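BCL2-like 10 (Danio rerio, PDB 6FBX) opposes apoptosis as a pro-survival member of the Bcl-2 family, here holding the BH3 peptide of the pro-apoptotic protein Bad. Local coordinates at residues W8-T13 and I122-G127; E18-F23 and L42-E47; T52-L57 and F95-V100; M86-V91 and Q131-E136. All coordinates share one frame; numbering follows the deposited sequence.

Contact 1 of 4, residues W8-T13 and I122-G127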
loop_
_atom_site.group_PDB
_atom_site.type_symbol
_atom_site.label_atom_id
_atom_site.label_comp_id
_atom_site.label_asym_id
_atom_site.label_seq_id
_atom_site.Cartn_x
_atom_site.Cartn_y
_atom_site.Cartn_z
ATOM N N TRP A 8 13.487 2.408 12.140
ATOM C CA TRP A 8 14.055 1.509 11.142
ATOM C C TRP A 8 12.966 0.915 10.253
ATOM O O TRP A 8 13.103 0.887 9.023
ATOM C CB TRP A 8 14.856 0.406 11.834
ATOM C CG TRP A 8 15.569 -0.489 10.879
ATOM C CD1 TRP A 8 16.731 -0.221 10.217
ATOM C CD2 TRP A 8 15.171 -1.804 10.478
ATOM N NE1 TRP A 8 17.081 -1.287 9.425
ATOM C CE2 TRP A 8 16.138 -2.272 9.567
ATOM C CE3 TRP A 8 14.090 -2.631 10.798
ATOM C CZ2 TRP A 8 16.057 -3.530 8.973
ATOM C CZ3 TRP A 8 14.012 -3.878 10.209
ATOM C CH2 TRP A 8 14.990 -4.315 9.305
ATOM N N LEU A 9 11.875 0.432 10.857
ATOM C CA LEU A 9 10.774 -0.113 10.067
ATOM C C LEU A 9 10.186 0.938 9.137
ATOM O O LEU A 9 9.811 0.632 8.000
ATOM C CB LEU A 9 9.682 -0.664 10.984
ATOM C CG LEU A 9 10.015 -1.941 11.750
ATOM C CD1 LEU A 9 8.930 -2.221 12.765
ATOM C CD2 LEU A 9 10.169 -3.112 10.789
ATOM N N ARG A 10 10.083 2.183 9.607
ATOM C CA ARG A 10 9.550 3.243 8.760
ATOM C C ARG A 10 10.438 3.459 7.540
ATOM O O ARG A 10 9.940 3.594 6.416
ATOM C CB ARG A 10 9.404 4.531 9.570
ATOM C CG ARG A 10 8.549 5.598 8.900
ATOM C CD ARG A 10 9.384 6.725 8.315
ATOM N NE ARG A 10 8.542 7.776 7.747
ATOM C CZ ARG A 10 8.994 8.813 7.051
ATOM N NH1 ARG A 10 8.143 9.716 6.579
ATOM N NH2 ARG A 10 10.295 8.957 6.826
ATOM N N GLU A 11 11.758 3.463 7.732
ATOM C CA GLU A 11 12.658 3.675 6.603
ATOM C C GLU A 11 12.641 2.486 5.648
ATOM O O GLU A 11 12.658 2.670 4.425
ATOM C CB GLU A 11 14.077 3.943 7.104
ATOM C CG GLU A 11 15.061 4.293 5.996
ATOM C CD GLU A 11 14.560 5.417 5.103
ATOM O OE1 GLU A 11 14.201 6.489 5.637
ATOM O OE2 GLU A 11 14.511 5.221 3.870
ATOM N N GLN A 12 12.616 1.261 6.182
ATOM C CA GLN A 12 12.533 0.085 5.322
ATOM C C GLN A 12 11.256 0.106 4.492
ATOM O O GLN A 12 11.270 -0.227 3.300
ATOM C CB GLN A 12 12.592 -1.195 6.158
ATOM C CG GLN A 12 13.901 -1.400 6.897
ATOM C CD GLN A 12 15.056 -1.655 5.957
ATOM O OE1 GLN A 12 15.107 -2.683 5.284
ATOM N NE2 GLN A 12 15.988 -0.711 5.895
ATOM N N THR A 13 10.138 0.490 5.112
ATOM C CA THR A 13 8.869 0.555 4.400
ATOM C C THR A 13 8.876 1.672 3.362
ATOM O O THR A 13 8.348 1.502 2.258
ATOM C CB THR A 13 7.725 0.754 5.396
ATOM O OG1 THR A 13 7.748 -0.299 6.369
ATOM C CG2 THR A 13 6.376 0.755 4.689
ATOM N N ILE A 122 2.218 5.527 3.802
ATOM C CA ILE A 122 2.307 4.086 4.031
ATOM C C ILE A 122 3.372 3.789 5.077
ATOM O O ILE A 122 3.155 3.006 6.009
ATOM C CB ILE A 122 2.601 3.343 2.715
ATOM C CG1 ILE A 122 1.394 3.409 1.774
ATOM C CG2 ILE A 122 2.976 1.881 2.992
ATOM C CD1 ILE A 122 1.679 2.883 0.377
ATOM N N ALA A 123 4.546 4.403 4.925
ATOM C CA ALA A 123 5.654 4.138 5.837
ATOM C C ALA A 123 5.292 4.512 7.269
ATOM O O ALA A 123 5.566 3.755 8.208
ATOM C CB ALA A 123 6.898 4.900 5.376
ATOM N N ASP A 124 4.685 5.685 7.464
ATOM C CA ASP A 124 4.319 6.101 8.815
ATOM C C ASP A 124 3.294 5.154 9.425
ATOM O O ASP A 124 3.363 4.834 10.619
ATOM C CB ASP A 124 3.776 7.532 8.809
ATOM C CG ASP A 124 4.863 8.573 8.611
ATOM O OD1 ASP A 124 4.544 9.688 8.145
ATOM O OD2 ASP A 124 6.037 8.275 8.912
ATOM N N TYR A 125 2.341 4.685 8.620
ATOM C CA TYR A 125 1.261 3.863 9.151
ATOM C C TYR A 125 1.761 2.476 9.539
ATOM O O TYR A 125 1.545 2.019 10.668
ATOM C CB TYR A 125 0.130 3.760 8.127
ATOM C CG TYR A 125 -1.054 2.976 8.634
ATOM C CD1 TYR A 125 -1.352 1.721 8.123
ATOM C CD2 TYR A 125 -1.862 3.486 9.641
ATOM C CE1 TYR A 125 -2.433 1.000 8.591
ATOM C CE2 TYR A 125 -2.941 2.772 10.118
ATOM C CZ TYR A 125 -3.223 1.530 9.590
ATOM O OH TYR A 125 -4.299 0.819 10.065
ATOM N N LEU A 126 2.437 1.790 8.618
ATOM C CA LEU A 126 2.898 0.436 8.907
ATOM C C LEU A 126 4.066 0.449 9.886
ATOM O O LEU A 126 4.087 -0.325 10.851
ATOM C CB LEU A 126 3.288 -0.272 7.609
ATOM C CG LEU A 126 2.160 -0.470 6.593
ATOM C CD1 LEU A 126 2.696 -1.132 5.333
ATOM C CD2 LEU A 126 1.013 -1.284 7.178
ATOM N N GLY A 127 5.047 1.324 9.657
ATOM C CA GLY A 127 6.218 1.371 10.513
ATOM C C GLY A 127 5.971 2.003 11.865
ATOM O O GLY A 127 6.717 1.730 12.810
#

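Contact 2 of 4, residues E18-F23 and L42-E47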
loop_
_atom_site.group_PDB
_atom_site.type_symbol
_atom_site.label_atom_id
_atom_site.label_comp_id
_atom_site.label_asym_id
_atom_site.label_seq_id
_atom_site.Cartn_x
_atom_site.Cartn_y
_atom_site.Cartn_z
ATOM N N GLU A 18 8.466 3.538 -2.020
ATOM C CA GLU A 18 9.010 4.374 -3.084
ATOM C C GLU A 18 9.337 3.546 -4.319
ATOM O O GLU A 18 9.095 3.983 -5.451
ATOM C CB GLU A 18 10.254 5.114 -2.591
ATOM C CG GLU A 18 9.948 6.283 -1.677
ATOM C CD GLU A 18 11.175 7.124 -1.386
ATOM O OE1 GLU A 18 12.236 6.547 -1.070
ATOM O OE2 GLU A 18 11.078 8.363 -1.489
ATOM N N ASP A 19 9.883 2.344 -4.126
ATOM C CA ASP A 19 10.223 1.506 -5.270
ATOM C C ASP A 19 8.975 1.077 -6.027
ATOM O O ASP A 19 8.930 1.150 -7.262
ATOM C CB ASP A 19 11.010 0.275 -4.827
ATOM C CG ASP A 19 11.254 -0.687 -5.971
ATOM O OD1 ASP A 19 12.154 -0.416 -6.792
ATOM O OD2 ASP A 19 10.524 -1.695 -6.066
ATOM N N TYR A 20 7.951 0.604 -5.310
ATOM C CA TYR A 20 6.752 0.143 -5.997
ATOM C C TYR A 20 6.074 1.289 -6.732
ATOM O O TYR A 20 5.634 1.131 -7.876
ATOM C CB TYR A 20 5.767 -0.507 -5.025
ATOM C CG TYR A 20 4.616 -1.116 -5.780
ATOM C CD1 TYR A 20 4.831 -2.189 -6.636
ATOM C CD2 TYR A 20 3.330 -0.592 -5.693
ATOM C CE1 TYR A 20 3.800 -2.742 -7.364
ATOM C CE2 TYR A 20 2.283 -1.151 -6.413
ATOM C CZ TYR A 20 2.531 -2.220 -7.252
ATOM O OH TYR A 20 1.510 -2.778 -7.985
ATOM N N ILE A 21 5.988 2.456 -6.093
ATOM C CA ILE A 21 5.368 3.610 -6.737
ATOM C C ILE A 21 6.140 4.004 -7.993
ATOM O O ILE A 21 5.545 4.295 -9.039
ATOM C CB ILE A 21 5.258 4.768 -5.726
ATOM C CG1 ILE A 21 4.141 4.457 -4.727
ATOM C CG2 ILE A 21 4.990 6.091 -6.430
ATOM C CD1 ILE A 21 4.121 5.362 -3.514
ATOM N N SER A 22 7.474 4.022 -7.916
ATOM C CA SER A 22 8.273 4.305 -9.106
ATOM C C SER A 22 8.033 3.254 -10.182
ATOM O O SER A 22 7.904 3.578 -11.368
ATOM C CB SER A 22 9.758 4.361 -8.744
ATOM O OG SER A 22 10.016 5.349 -7.763
ATOM N N PHE A 23 7.976 1.985 -9.777
ATOM C CA PHE A 23 7.698 0.894 -10.707
ATOM C C PHE A 23 6.374 1.113 -11.430
ATOM O O PHE A 23 6.253 0.831 -12.631
ATOM C CB PHE A 23 7.702 -0.416 -9.920
ATOM C CG PHE A 23 7.430 -1.643 -10.738
ATOM C CD1 PHE A 23 8.333 -2.084 -11.689
ATOM C CD2 PHE A 23 6.287 -2.390 -10.509
ATOM C CE1 PHE A 23 8.081 -3.231 -12.423
ATOM C CE2 PHE A 23 6.031 -3.534 -11.235
ATOM C CZ PHE A 23 6.930 -3.958 -12.191
ATOM N N LEU A 42 3.739 -9.323 -6.289
ATOM C CA LEU A 42 2.481 -9.602 -5.604
ATOM C C LEU A 42 1.474 -8.476 -5.792
ATOM O O LEU A 42 0.293 -8.736 -6.050
ATOM C CB LEU A 42 2.747 -9.836 -4.117
ATOM C CG LEU A 42 3.481 -11.145 -3.825
ATOM C CD1 LEU A 42 4.046 -11.149 -2.408
ATOM C CD2 LEU A 42 2.546 -12.323 -4.025
ATOM N N ALA A 43 1.915 -7.224 -5.660
ATOM C CA ALA A 43 0.993 -6.104 -5.809
ATOM C C ALA A 43 0.486 -5.980 -7.238
ATOM O O ALA A 43 -0.667 -5.588 -7.450
ATOM C CB ALA A 43 1.665 -4.806 -5.362
ATOM N N LYS A 44 1.320 -6.312 -8.231
ATOM C CA LYS A 44 0.844 -6.306 -9.611
ATOM C C LYS A 44 -0.059 -7.496 -9.893
ATOM O O LYS A 44 -0.983 -7.392 -10.709
ATOM C CB LYS A 44 2.024 -6.295 -10.581
ATOM C CG LYS A 44 2.661 -4.933 -10.760
ATOM C CD LYS A 44 1.709 -3.971 -11.453
ATOM C CE LYS A 44 2.322 -2.599 -11.618
ATOM N NZ LYS A 44 1.348 -1.648 -12.210
ATOM N N GLU A 45 0.197 -8.632 -9.242
ATOM C CA GLU A 45 -0.725 -9.756 -9.335
ATOM C C GLU A 45 -2.105 -9.358 -8.828
ATOM O O GLU A 45 -3.119 -9.616 -9.486
ATOM C CB GLU A 45 -0.177 -10.949 -8.551
ATOM C CG GLU A 45 -1.035 -12.198 -8.649
ATOM C CD GLU A 45 -0.483 -13.350 -7.833
ATOM O OE1 GLU A 45 0.542 -13.155 -7.146
ATOM O OE2 GLU A 45 -1.073 -14.450 -7.879
ATOM N N MET A 46 -2.165 -8.706 -7.664
ATOM C CA MET A 46 -3.463 -8.298 -7.139
ATOM C C MET A 46 -4.124 -7.277 -8.055
ATOM O O MET A 46 -5.342 -7.323 -8.265
ATOM C CB MET A 46 -3.330 -7.738 -5.725
ATOM C CG MET A 46 -4.686 -7.627 -5.026
ATOM S SD MET A 46 -4.623 -6.841 -3.414
ATOM C CE MET A 46 -3.969 -8.158 -2.397
ATOM N N GLU A 47 -3.343 -6.356 -8.629
ATOM C CA GLU A 47 -3.934 -5.400 -9.563
ATOM C C GLU A 47 -4.505 -6.115 -10.779
ATOM O O GLU A 47 -5.637 -5.847 -11.196
ATOM C CB GLU A 47 -2.917 -4.353 -10.016
ATOM C CG GLU A 47 -3.601 -3.218 -10.776
ATOM C CD GLU A 47 -2.647 -2.191 -11.341
ATOM O OE1 GLU A 47 -1.475 -2.148 -10.914
ATOM O OE2 GLU A 47 -3.084 -1.410 -12.215
HETATM O O HOH W 1 -0.631 -1.251 -8.319
HETATM O O HOH W 2 4.237 -0.908 -13.817
#

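Contact 3 of 4, residues T52-L57 and F95-V100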
loop_
_atom_site.group_PDB
_atom_site.type_symbol
_atom_site.label_atom_id
_atom_site.label_comp_id
_atom_site.label_asym_id
_atom_site.label_seq_id
_atom_site.Cartn_x
_atom_site.Cartn_y
_atom_site.Cartn_z
ATOM N N THR A 52 -10.011 -3.465 -13.047
ATOM C CA THR A 52 -11.092 -2.503 -13.242
ATOM C C THR A 52 -11.557 -1.912 -11.917
ATOM O O THR A 52 -11.819 -0.705 -11.824
ATOM C CB THR A 52 -12.263 -3.165 -13.969
ATOM O OG1 THR A 52 -11.829 -3.625 -15.256
ATOM C CG2 THR A 52 -13.420 -2.188 -14.151
ATOM N N LYS A 53 -11.680 -2.744 -10.884
ATOM C CA LYS A 53 -12.142 -2.251 -9.589
ATOM C C LYS A 53 -11.140 -1.280 -8.974
ATOM O O LYS A 53 -11.530 -0.240 -8.432
ATOM C CB LYS A 53 -12.401 -3.428 -8.647
ATOM C CG LYS A 53 -13.067 -3.046 -7.335
ATOM C CD LYS A 53 -13.558 -4.277 -6.587
ATOM C CE LYS A 53 -14.088 -3.915 -5.209
ATOM N NZ LYS A 53 -14.473 -5.117 -4.415
ATOM N N PHE A 54 -9.846 -1.602 -9.038
ATOM C CA PHE A 54 -8.835 -0.680 -8.529
ATOM C C PHE A 54 -8.869 0.643 -9.282
ATOM O O PHE A 54 -8.749 1.714 -8.677
ATOM C CB PHE A 54 -7.444 -1.300 -8.628
ATOM C CG PHE A 54 -7.070 -2.136 -7.446
ATOM C CD1 PHE A 54 -6.799 -1.539 -6.224
ATOM C CD2 PHE A 54 -6.971 -3.508 -7.551
ATOM C CE1 PHE A 54 -6.448 -2.295 -5.129
ATOM C CE2 PHE A 54 -6.613 -4.276 -6.452
ATOM C CZ PHE A 54 -6.353 -3.664 -5.239
ATOM N N ARG A 55 -9.021 0.590 -10.606
ATOM C CA ARG A 55 -9.058 1.817 -11.391
ATOM C C ARG A 55 -10.260 2.667 -11.001
ATOM O O ARG A 55 -10.137 3.878 -10.784
ATOM C CB ARG A 55 -9.085 1.468 -12.881
ATOM C CG ARG A 55 -8.686 2.606 -13.814
ATOM C CD ARG A 55 -8.649 2.122 -15.262
ATOM N NE ARG A 55 -8.471 3.211 -16.221
ATOM C CZ ARG A 55 -7.302 3.600 -16.726
ATOM N NH1 ARG A 55 -7.264 4.602 -17.595
ATOM N NH2 ARG A 55 -6.173 2.998 -16.376
ATOM N N SER A 56 -11.435 2.040 -10.896
ATOM C CA SER A 56 -12.637 2.762 -10.493
ATOM C C SER A 56 -12.491 3.343 -9.092
ATOM O O SER A 56 -12.873 4.495 -8.844
ATOM C CB SER A 56 -13.846 1.829 -10.565
ATOM O OG SER A 56 -15.008 2.458 -10.060
ATOM N N LEU A 57 -11.937 2.563 -8.161
ATOM C CA LEU A 57 -11.763 3.048 -6.794
ATOM C C LEU A 57 -10.819 4.243 -6.743
ATOM O O LEU A 57 -11.093 5.232 -6.050
ATOM C CB LEU A 57 -11.238 1.926 -5.899
ATOM C CG LEU A 57 -12.237 0.849 -5.471
ATOM C CD1 LEU A 57 -11.499 -0.264 -4.744
ATOM C CD2 LEU A 57 -13.333 1.429 -4.588
ATOM N N PHE A 95 -0.474 -1.375 -0.988
ATOM C CA PHE A 95 0.515 -1.049 -2.011
ATOM C C PHE A 95 -0.119 -1.008 -3.397
ATOM O O PHE A 95 0.138 -0.083 -4.175
ATOM C CB PHE A 95 1.668 -2.060 -1.973
ATOM C CG PHE A 95 2.718 -1.743 -0.945
ATOM C CD1 PHE A 95 3.981 -1.324 -1.332
ATOM C CD2 PHE A 95 2.442 -1.853 0.404
ATOM C CE1 PHE A 95 4.948 -1.028 -0.395
ATOM C CE2 PHE A 95 3.410 -1.558 1.351
ATOM C CZ PHE A 95 4.661 -1.143 0.950
ATOM N N THR A 96 -0.955 -2.000 -3.724
ATOM C CA THR A 96 -1.613 -2.012 -5.028
ATOM C C THR A 96 -2.434 -0.748 -5.232
ATOM O O THR A 96 -2.325 -0.079 -6.265
ATOM C CB THR A 96 -2.512 -3.241 -5.160
ATOM O OG1 THR A 96 -1.746 -4.431 -4.937
ATOM C CG2 THR A 96 -3.142 -3.291 -6.548
ATOM N N PHE A 97 -3.273 -0.414 -4.252
ATOM C CA PHE A 97 -4.126 0.761 -4.370
ATOM C C PHE A 97 -3.298 2.030 -4.518
ATOM O O PHE A 97 -3.611 2.891 -5.349
ATOM C CB PHE A 97 -5.042 0.852 -3.151
ATOM C CG PHE A 97 -5.986 2.012 -3.191
ATOM C CD1 PHE A 97 -6.846 2.181 -4.257
ATOM C CD2 PHE A 97 -6.028 2.924 -2.150
ATOM C CE1 PHE A 97 -7.719 3.249 -4.297
ATOM C CE2 PHE A 97 -6.903 3.995 -2.184
ATOM C CZ PHE A 97 -7.750 4.153 -3.258
ATOM N N THR A 98 -2.233 2.164 -3.727
ATOM C CA THR A 98 -1.425 3.378 -3.786
ATOM C C THR A 98 -0.679 3.478 -5.111
ATOM O O THR A 98 -0.490 4.577 -5.643
ATOM C CB THR A 98 -0.452 3.413 -2.609
ATOM O OG1 THR A 98 -1.190 3.335 -1.384
ATOM C CG2 THR A 98 0.359 4.698 -2.615
ATOM N N GLY A 99 -0.253 2.341 -5.660
ATOM C CA GLY A 99 0.368 2.348 -6.973
ATOM C C GLY A 99 -0.569 2.833 -8.062
ATOM O O GLY A 99 -0.167 3.588 -8.949
ATOM N N VAL A 100 -1.831 2.395 -8.020
ATOM C CA VAL A 100 -2.809 2.872 -8.993
ATOM C C VAL A 100 -3.105 4.346 -8.756
ATOM O O VAL A 100 -3.218 5.134 -9.703
ATOM C CB VAL A 100 -4.090 2.020 -8.924
ATOM C CG1 VAL A 100 -5.151 2.561 -9.878
ATOM C CG2 VAL A 100 -3.782 0.569 -9.252
#

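Contact 4 of 4, residues M86-V91 and Q131-E136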
loop_
_atom_site.group_PDB
_atom_site.type_symbol
_atom_site.label_atom_id
_atom_site.label_comp_id
_atom_site.label_asym_id
_atom_site.label_seq_id
_atom_site.Cartn_x
_atom_site.Cartn_y
_atom_site.Cartn_z
ATOM N N MET A 86 -5.046 -7.987 10.919
ATOM C CA MET A 86 -3.958 -7.538 10.067
ATOM C C MET A 86 -3.318 -8.759 9.428
ATOM O O MET A 86 -3.101 -9.770 10.101
ATOM C CB MET A 86 -2.919 -6.757 10.880
ATOM C CG MET A 86 -1.822 -6.110 10.066
ATOM S SD MET A 86 -2.391 -4.656 9.174
ATOM C CE MET A 86 -0.821 -3.858 8.856
ATOM N N ASN A 87 -3.031 -8.674 8.132
ATOM C CA ASN A 87 -2.343 -9.762 7.448
ATOM C C ASN A 87 -1.631 -9.199 6.224
ATOM O O ASN A 87 -1.847 -8.052 5.824
ATOM C CB ASN A 87 -3.310 -10.897 7.078
ATOM C CG ASN A 87 -4.386 -10.465 6.100
ATOM O OD1 ASN A 87 -4.102 -9.866 5.068
ATOM N ND2 ASN A 87 -5.635 -10.778 6.424
ATOM N N TRP A 88 -0.757 -10.021 5.640
ATOM C CA TRP A 88 0.062 -9.542 4.528
ATOM C C TRP A 88 -0.779 -9.242 3.293
ATOM O O TRP A 88 -0.424 -8.357 2.507
ATOM C CB TRP A 88 1.149 -10.562 4.190
ATOM C CG TRP A 88 2.280 -10.610 5.174
ATOM C CD1 TRP A 88 2.713 -11.701 5.877
ATOM C CD2 TRP A 88 3.132 -9.523 5.560
ATOM N NE1 TRP A 88 3.781 -11.360 6.676
ATOM C CE2 TRP A 88 4.057 -10.029 6.500
ATOM C CE3 TRP A 88 3.203 -8.172 5.203
ATOM C CZ2 TRP A 88 5.038 -9.228 7.088
ATOM C CZ3 TRP A 88 4.181 -7.379 5.787
ATOM C CH2 TRP A 88 5.081 -7.909 6.721
ATOM N N GLY A 89 -1.885 -9.963 3.100
ATOM C CA GLY A 89 -2.743 -9.688 1.959
ATOM C C GLY A 89 -3.311 -8.281 1.986
ATOM O O GLY A 89 -3.401 -7.616 0.952
ATOM N N ARG A 90 -3.695 -7.805 3.170
ATOM C CA ARG A 90 -4.200 -6.440 3.280
ATOM C C ARG A 90 -3.090 -5.427 3.037
ATOM O O ARG A 90 -3.326 -4.362 2.450
ATOM C CB ARG A 90 -4.841 -6.238 4.651
ATOM C CG ARG A 90 -6.102 -7.059 4.830
ATOM C CD ARG A 90 -6.684 -6.926 6.215
ATOM N NE ARG A 90 -7.936 -7.667 6.337
ATOM C CZ ARG A 90 -8.716 -7.650 7.414
ATOM N NH1 ARG A 90 -9.837 -8.358 7.428
ATOM N NH2 ARG A 90 -8.379 -6.925 8.475
ATOM N N VAL A 91 -1.870 -5.744 3.474
ATOM C CA VAL A 91 -0.719 -4.894 3.180
ATOM C C VAL A 91 -0.510 -4.787 1.674
ATOM O O VAL A 91 -0.274 -3.700 1.137
ATOM C CB VAL A 91 0.537 -5.433 3.889
ATOM C CG1 VAL A 91 1.788 -4.688 3.427
ATOM C CG2 VAL A 91 0.377 -5.321 5.399
ATOM N N GLN A 131 3.739 -1.123 14.039
ATOM C CA GLN A 131 5.085 -1.647 14.260
ATOM C C GLN A 131 5.055 -2.982 14.995
ATOM O O GLN A 131 5.854 -3.878 14.698
ATOM C CB GLN A 131 5.927 -0.631 15.029
ATOM C CG GLN A 131 5.381 -0.255 16.394
ATOM C CD GLN A 131 6.155 0.888 17.021
ATOM O OE1 GLN A 131 7.139 0.673 17.725
ATOM N NE2 GLN A 131 5.717 2.115 16.754
ATOM N N ASP A 132 4.145 -3.142 15.958
ATOM C CA ASP A 132 4.129 -4.381 16.732
ATOM C C ASP A 132 3.776 -5.576 15.854
ATOM O O ASP A 132 4.426 -6.626 15.935
ATOM C CB ASP A 132 3.159 -4.265 17.908
ATOM C CG ASP A 132 3.686 -3.366 19.015
ATOM O OD1 ASP A 132 4.915 -3.145 19.079
ATOM O OD2 ASP A 132 2.870 -2.887 19.831
ATOM N N TRP A 133 2.757 -5.440 15.007
ATOM C CA TRP A 133 2.409 -6.530 14.101
ATOM C C TRP A 133 3.545 -6.813 13.126
ATOM O O TRP A 133 3.907 -7.972 12.894
ATOM C CB TRP A 133 1.128 -6.205 13.334
ATOM C CG TRP A 133 0.632 -7.381 12.557
ATOM C CD1 TRP A 133 -0.228 -8.343 12.996
ATOM C CD2 TRP A 133 0.982 -7.738 11.215
ATOM N NE1 TRP A 133 -0.441 -9.275 12.010
ATOM C CE2 TRP A 133 0.290 -8.925 10.907
ATOM C CE3 TRP A 133 1.811 -7.169 10.245
ATOM C CZ2 TRP A 133 0.403 -9.552 9.669
ATOM C CZ3 TRP A 133 1.917 -7.793 9.016
ATOM C CH2 TRP A 133 1.219 -8.971 8.740
ATOM N N LEU A 134 4.118 -5.760 12.536
ATOM C CA LEU A 134 5.227 -5.947 11.605
ATOM C C LEU A 134 6.359 -6.735 12.251
ATOM O O LEU A 134 6.893 -7.679 11.659
ATOM C CB LEU A 134 5.741 -4.592 11.112
ATOM C CG LEU A 134 5.143 -3.998 9.841
ATOM C CD1 LEU A 134 5.828 -2.669 9.550
ATOM C CD2 LEU A 134 5.289 -4.938 8.650
ATOM N N VAL A 135 6.745 -6.353 13.471
ATOM C CA VAL A 135 7.867 -7.014 14.135
ATOM C C VAL A 135 7.539 -8.475 14.405
ATOM O O VAL A 135 8.329 -9.373 14.091
ATOM C CB VAL A 135 8.240 -6.274 15.433
ATOM C CG1 VAL A 135 9.254 -7.078 16.239
ATOM C CG2 VAL A 135 8.804 -4.904 15.115
ATOM N N GLU A 136 6.376 -8.738 15.006
ATOM C CA GLU A 136 6.050 -10.109 15.380
ATOM C C GLU A 136 5.957 -11.018 14.164
ATOM O O GLU A 136 6.080 -12.239 14.308
ATOM C CB GLU A 136 4.743 -10.151 16.183
ATOM C CG GLU A 136 3.463 -10.136 15.361
ATOM C CD GLU A 136 2.216 -10.227 16.224
ATOM O OE1 GLU A 136 2.351 -10.466 17.443
ATOM O OE2 GLU A 136 1.101 -10.066 15.681
#

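Contact 1 of 4, residues W8-T13 and I122-G127
Thr13 lays its methyl group over the backbone of Ala123, with CG2 of Thr13 3.6 Å from CA of Ala123. Thr13 CG2 is anti to its own backbone N, and from there it also meets Ile122 CG2 and, more loosely, Leu126 CD1. The hydroxyl takes the other branch. Thr13 OG1 gives a hydrogen bond of 2.8 Å to Leu9 O, one turn back in the same helix. Thr13 N binds the same oxygen from the opposite face of its plane. Trp140 NE1 is a further partner of this hydroxyl.

Helix 2-24 and helix 112-129 run roughly antiparallel here, with segment axes 138° apart and 8.1 Å at closest approach. The backbones come closest at Gly127, which has no side chain; its CA lies 4.2 Å from the CA of Arg10. Ala123 CB fits 3.5 Å from Arg10 O. At the margin, the bent chain of Arg10 runs beside Asp124. Arg10 NE makes a salt bridge of 2.8 Å to Asp124 OD2, reaching the oxygen from above the carboxylate plane. The chemistry is thus split: small, mostly apolar groups allow close backbones inside, while one charged pair ties the two helices at the partly exposed margin.

Contact 2 of 4, residues E18-F23 and L42-E47
Ala43 meets the phenol end of Tyr20, with Ala43 CB 3.3 Å from Tyr20 CZ and just as near the hydroxyl oxygen. The methyl approaches the ring obliquely. Tyr20 CG is anti to the backbone N (chi1 -173°), which starts the side chain across the gap. Next comes Lys44, whose aliphatic chain touches two aromatic side chains of helix 2-24. Its CG sits in the plane of the Phe23 ring, 3.7 Å from Phe23 CE2, and its CD is equally close to Tyr20 OH.

In the Bcl-2 fold this joins helix 2-24 to helix 34-49, which lines the BH3 groove; Leu42 and Met46 pack on aromatic side chains of the bound peptide. The segment axes stay 11.9 Å apart, a gap the large Tyr20 side chain spans.

One turn on from Ala43, Glu47 is reached through water. Tyr20 OH donates to a water at 2.7 Å, and that water donates to Glu47 OE1. The same oxygen also receives Lys44 NZ, on its syn side, in a 3.1 Å salt bridge.

Contact 3 of 4, residues T52-L57 and F95-V100
Phe54 turns one face of its ring to Thr96, and the two side chains cross at about a right angle. Thr96 CG2 stands over that face, 3.6 Å from the ring centroid and 16° off the normal, a CH-pi contact. In Thr96, chi1 of -56° sets OG1 beside the backbone N and leaves the methyl anti to that N. The hydroxyl bonds to Ala43 O and Val92 O. Phe97 is turned differently. Its ring offers an edge to helix 51-65, with Phe97 CE1 4.1 Å from Leu57 CB. Phe97 CB also lies 4.0 Å from Phe54 CE1. One turn further, Val100 brings CG1 to 3.9 Å from Phe54 O and CG2 near Phe54 CB.

The segment axes cross at 59°, 9.6 Å apart. Phe54, Leu57 and Phe97 also pack on apolar side chains of the bound Bad peptide, so this junction forms part of the BH3 groove. No hydrogen bond spans the two segments. Their union rests on apolar and CH-pi contacts, with the polar end of Thr96 turned to other backbone carbonyls.

Contact 4 of 4, residues M86-V91 and Q131-E136
The N-terminal start of helix 88-107, the central hydrophobic helix of the Bcl-2 fold, meets the short helix 131-136 through Trp133. This indole meets Met86 with a face and Trp88 with an edge. Met86 CG lies over that face, 3.6 Å from the centroid of the five-membered ring of Trp133, a CH-pi contact. Met86 SD makes a longer, oblique Met-aromatic contact with the six-membered ring.

The far edge of Trp133 points at the face of Trp88. The pair is T-shaped, with six-membered ring centroids 4.9 Å apart and planes at 69°. Trp133 CH2 comes 3.8 Å from Trp88 CD2. Trp133 CG is anti to the backbone N (chi1 -171°), which brings CG close to Met86 CB. Leu134 adds its CD2 methyl, 3.5 Å from Trp88 CH2.

Asn87 packs its CA 3.5 Å from Trp133 CZ2 and also caps the helix. Its OD1 accepts a 2.8 Å bond from Arg90 N, which lies nearly in line with the side-chain carbonyl.

Around this site, helix 112-129 supplies Leu126, which touches Met86 and Val91. Helix 139-146 brings Trp140, Phe143 and Phe146 against Trp88, and Val135 packs on Met5 and Leu9 of helix 2-24.

The four contacts gather around helix 88-107. Contacts 3 and 4 both lie on it, with centres about 20 Å apart. The centres of contacts 2 and 3 are about 10 Å apart, and Glu47 CB of contact 2 packs 3.6 Å from Thr96 CG2 of contact 3. Contact 1 touches contact 4, about 11 Å away between centres, where Leu126 O meets Leu134 CD1 at 3.2 Å. It also reaches contact 3 through Ile122 and Leu126 against Phe95. Contacts 1 and 2 share helix 2-24 but do not touch. The bound BH3 peptide reaches contacts 2 and 3 and the 86-91 side of contact 4, which places these parts beside the groove.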